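Local coordinates for protein Cj0977 (Campylobacter jejuni, PDB 3BNV) that is a sigma28-regulated, nonflagellar virulence protein with a hot-dog fold, whose biochemical activity the structure alone does not show, at the interface of chains A and B. Sequence-based numbering; all coordinates share one arbitrary frame. Chains: chain A/B, Cj0977.

Contact 1: the interface of chains A and B. Residues chain A 148-149; chain B 62-64, 99-101.
The C-terminal tail of chain A, in loop form at A:Ile148 and A:Phe149, meets two loops of chain B. One is the stretch B:Gln62 to B:Leu64, just before helix 67-82. The other is B:Pro99 to B:Lys101, between strands 87-96 and 105-112. Cj0977 has the hot-dog fold, in which a long helix is wrapped by a curved beta-sheet, and proteins of this fold commonly pair as dimers. The two chains here are related by a two-fold axis, which fits such a dimer.

A:Phe149 is the main plug. Its ring enters the groove between the two loops of chain B with its far end, CZ, leading. CG lies beside the backbone N, opposite the carbonyl carbon (chi1 -67°), which directs the ring between the two loops of chain B. The backbone carbonyl oxygen of B:Leu100 lies at the ring edge, in the plane of the ring, with O 3.4 Å from CZ of A:Phe149. An aromatic edge is slightly positive, so this placement is probably mildly favourable.

The aliphatic part of B:Lys101 runs obliquely over the ring face opposite A:Ile148, so the ring sits between the two. Its CB, near the rim, is 3.6 Å from CZ of A:Phe149. A bend at chi2 (145°) lets CD also come near the ring, 3.9 Å from CD1 of A:Phe149. B:Leu64 closes in with its main chain and one branch. Its CA is 3.8 Å from CE1 of A:Phe149. Its methyl CD1 is 3.8 Å from CZ of A:Phe149.

A:Ile148 and B:Pro99 point toward each other, with methyl CG2 of A:Ile148 4.0 Å from CG of B:Pro99. The same methyl of A:Ile148 sits over one face of the A:Phe149 ring, near its rim. It probably helps to hold the ring from within chain A. B:Pro99 CG also touches the ring, 4.0 Å from CE2 of A:Phe149.

Contact 2: the interface of chains A and B. Residues chain A 64, 67, 99-100; chain B 88, 148-149.
Two torsions bring A:Leu64 and B:Phe149 together. In A:Leu64, CG is opposite the backbone N (chi1 173°), and the branch extends toward the tail of chain B. In B:Phe149, CG is opposite the carbonyl carbon (chi1 -78°), which points the ring at the loops of chain A. The tail residues B:Ile148 and B:Phe149 belong to the 3-10 turn 148-150 of this hot-dog protein.

The B:Phe149 ring lies obliquely to the A:Leu64 side chain. Its CE1 is 3.7 Å from CA of A:Leu64. Its CZ is 3.7 Å from the methyl CD1 of A:Leu64. The position of CD1 of B:Ile148 is doubtful, because it is modelled too close to A:Leu64. As modelled, this methyl lies over one face of the B:Phe149 ring, offset toward the rim. It also comes 3.5 Å from CG of A:Pro99, and the two side chains pass each other in opposite directions. Both contacts carry the same doubt.

Strand 87-96 of chain B adds B:Val88. Its CG2 touches CB of A:Pro99 at 4.1 Å. The side chains of B:Val88 and A:Asp67, the first residue of helix 67-82, cross at about a right angle, with CG2 of B:Val88 3.9 Å from OD1 of A:Asp67. At the ring edge, in its plane, the backbone O of A:Leu100 is 3.3 Å from CZ of B:Phe149.

Contact 1: the interface of chains A and B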
loop_
_atom_site.group_PDB
_atom_site.type_symbol
_atom_site.label_atom_id
_atom_site.label_comp_id
_atom_site.label_asym_id
_atom_site.label_seq_id
_atom_site.Cartn_x
_atom_site.Cartn_y
_atom_site.Cartn_z
ATOM N N ILE A 148 -16.229 -12.136 -2.913
ATOM C CA ILE A 148 -16.818 -11.376 -1.811
ATOM C C ILE A 148 -18.061 -10.539 -2.149
ATOM O O ILE A 148 -18.950 -10.428 -1.320
ATOM C CB ILE A 148 -15.757 -10.537 -1.016
ATOM C CG1 ILE A 148 -16.335 -10.060 0.323
ATOM C CG2 ILE A 148 -15.215 -9.367 -1.838
ATOM C CD1 ILE A 148 -15.272 -9.834 1.397
ATOM N N PHE A 149 -18.144 -9.979 -3.354
ATOM C CA PHE A 149 -19.252 -9.086 -3.689
ATOM C C PHE A 149 -20.516 -9.842 -4.073
ATOM O O PHE A 149 -21.537 -9.228 -4.424
ATOM C CB PHE A 149 -18.874 -8.135 -4.832
ATOM C CG PHE A 149 -17.807 -7.132 -4.470
ATOM C CD1 PHE A 149 -16.898 -6.693 -5.423
ATOM C CD2 PHE A 149 -17.717 -6.628 -3.181
ATOM C CE1 PHE A 149 -15.911 -5.769 -5.092
ATOM C CE2 PHE A 149 -16.736 -5.699 -2.848
ATOM C CZ PHE A 149 -15.831 -5.280 -3.801
ATOM N N GLN B 62 -13.807 -8.223 -11.468
ATOM C CA GLN B 62 -15.105 -7.996 -10.822
ATOM C C GLN B 62 -15.181 -6.634 -10.149
ATOM O O GLN B 62 -16.190 -6.322 -9.518
ATOM C CB GLN B 62 -15.424 -9.071 -9.775
ATOM C CG GLN B 62 -15.298 -10.497 -10.251
ATOM C CD GLN B 62 -16.405 -10.880 -11.177
ATOM O OE1 GLN B 62 -17.360 -11.548 -10.771
ATOM N NE2 GLN B 62 -16.311 -10.448 -12.427
ATOM N N GLY B 63 -14.120 -5.833 -10.257
ATOM C CA GLY B 63 -14.133 -4.488 -9.694
ATOM C C GLY B 63 -13.577 -4.398 -8.285
ATOM O O GLY B 63 -13.664 -3.352 -7.641
ATOM N N LEU B 64 -12.999 -5.491 -7.802
ATOM C CA LEU B 64 -12.405 -5.496 -6.472
ATOM C C LEU B 64 -11.136 -4.651 -6.462
ATOM O O LEU B 64 -10.272 -4.796 -7.324
ATOM C CB LEU B 64 -12.099 -6.933 -6.032
ATOM C CG LEU B 64 -11.444 -7.234 -4.681
ATOM C CD1 LEU B 64 -12.394 -6.900 -3.595
ATOM C CD2 LEU B 64 -11.095 -8.684 -4.597
ATOM N N PRO B 99 -13.653 -4.454 1.616
ATOM C CA PRO B 99 -12.904 -4.024 0.463
ATOM C C PRO B 99 -13.696 -2.994 -0.343
ATOM O O PRO B 99 -14.932 -3.020 -0.359
ATOM C CB PRO B 99 -12.756 -5.315 -0.330
ATOM C CG PRO B 99 -13.974 -6.094 0.008
ATOM C CD PRO B 99 -14.319 -5.746 1.402
ATOM N N LEU B 100 -13.003 -2.089 -1.013
ATOM C CA LEU B 100 -13.705 -1.173 -1.884
ATOM C C LEU B 100 -14.046 -1.813 -3.218
ATOM O O LEU B 100 -13.441 -2.804 -3.620
ATOM C CB LEU B 100 -12.918 0.115 -2.082
ATOM C CG LEU B 100 -13.251 1.095 -0.958
ATOM C CD1 LEU B 100 -12.866 0.506 0.416
ATOM C CD2 LEU B 100 -12.593 2.448 -1.202
ATOM N N LYS B 101 -15.040 -1.246 -3.884
ATOM C CA LYS B 101 -15.432 -1.684 -5.207
ATOM C C LYS B 101 -15.244 -0.546 -6.208
ATOM O O LYS B 101 -15.500 0.614 -5.898
ATOM C CB LYS B 101 -16.885 -2.155 -5.209
ATOM C CG LYS B 101 -17.484 -2.269 -6.607
ATOM C CD LYS B 101 -18.461 -3.431 -6.745
ATOM C CE LYS B 101 -19.015 -3.502 -8.179
ATOM N NZ LYS B 101 -19.522 -4.855 -8.576
#

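Contact 2: the interface of chains A and B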
loop_
_atom_site.group_PDB
_atom_site.type_symbol
_atom_site.label_atom_id
_atom_site.label_comp_id
_atom_site.label_asym_id
_atom_site.label_seq_id
_atom_site.Cartn_x
_atom_site.Cartn_y
_atom_site.Cartn_z
ATOM N N LEU A 64 12.894 9.388 -3.806
ATOM C CA LEU A 64 12.356 8.714 -2.651
ATOM C C LEU A 64 11.055 8.026 -3.068
ATOM O O LEU A 64 10.204 8.622 -3.720
ATOM C CB LEU A 64 12.127 9.709 -1.517
ATOM C CG LEU A 64 11.414 9.211 -0.257
ATOM C CD1 LEU A 64 12.364 8.395 0.537
ATOM C CD2 LEU A 64 10.906 10.417 0.545
ATOM N N ASP A 67 6.220 4.966 0.508
ATOM C CA ASP A 67 6.253 3.722 1.263
ATOM C C ASP A 67 5.119 2.753 0.903
ATOM O O ASP A 67 5.298 1.528 0.949
ATOM C CB ASP A 67 6.257 4.025 2.752
ATOM C CG ASP A 67 7.545 4.733 3.217
ATOM O OD1 ASP A 67 7.492 5.898 3.702
ATOM O OD2 ASP A 67 8.627 4.109 3.124
ATOM N N PRO A 99 13.543 3.775 3.843
ATOM C CA PRO A 99 12.783 3.943 2.603
ATOM C C PRO A 99 13.585 3.488 1.420
ATOM O O PRO A 99 14.800 3.508 1.457
ATOM C CB PRO A 99 12.596 5.447 2.533
ATOM C CG PRO A 99 13.841 5.975 3.179
ATOM C CD PRO A 99 14.168 5.032 4.294
ATOM N N LEU A 100 12.898 3.067 0.368
ATOM C CA LEU A 100 13.553 2.712 -0.889
ATOM C C LEU A 100 13.959 3.943 -1.692
ATOM O O LEU A 100 13.406 5.030 -1.511
ATOM C CB LEU A 100 12.653 1.826 -1.735
ATOM C CG LEU A 100 12.881 0.354 -1.397
ATOM C CD1 LEU A 100 12.432 0.050 0.011
ATOM C CD2 LEU A 100 12.155 -0.544 -2.365
ATOM N N VAL B 88 8.803 10.503 6.366
ATOM C CA VAL B 88 8.685 9.164 5.875
ATOM C C VAL B 88 7.849 8.441 6.895
ATOM O O VAL B 88 7.744 8.898 8.030
ATOM C CB VAL B 88 10.089 8.590 5.762
ATOM C CG1 VAL B 88 10.308 7.377 6.644
ATOM C CG2 VAL B 88 10.438 8.387 4.318
ATOM N N ILE B 148 15.879 12.191 4.228
ATOM C CA ILE B 148 16.450 10.961 4.823
ATOM C C ILE B 148 17.718 10.525 4.092
ATOM O O ILE B 148 18.639 10.015 4.712
ATOM C CB ILE B 148 15.533 9.694 4.845
ATOM C CG1 ILE B 148 14.198 9.940 4.202
ATOM C CG2 ILE B 148 15.454 9.023 6.243
ATOM C CD1 ILE B 148 14.190 9.396 2.812
ATOM N N PHE B 149 17.765 10.702 2.778
ATOM C CA PHE B 149 18.829 10.075 2.000
ATOM C C PHE B 149 20.199 10.619 2.320
ATOM O O PHE B 149 21.209 10.069 1.898
ATOM C CB PHE B 149 18.546 10.186 0.513
ATOM C CG PHE B 149 17.533 9.199 0.031
ATOM C CD1 PHE B 149 16.805 9.431 -1.121
ATOM C CD2 PHE B 149 17.303 8.035 0.752
ATOM C CE1 PHE B 149 15.886 8.523 -1.558
ATOM C CE2 PHE B 149 16.390 7.133 0.323
ATOM C CZ PHE B 149 15.676 7.371 -0.833
#

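Contact 1 and contact 2 lie about 31 Å apart, measured between the centres of their C-alpha atoms. They are twin patches of one two-fold interface, with the chains exchanged. Both use residues 64, 99 and 100 of one chain and the tail residues 148 and 149 of the other. Each chain thus gives its tail and receives its partner's, which suggests that the tails clasp the dimer at two separate places. The copies are modelled differently at the side chain of residue 148, but that difference is doubtful. The tail is assigned a 3-10 turn in chain B and loop in chain A.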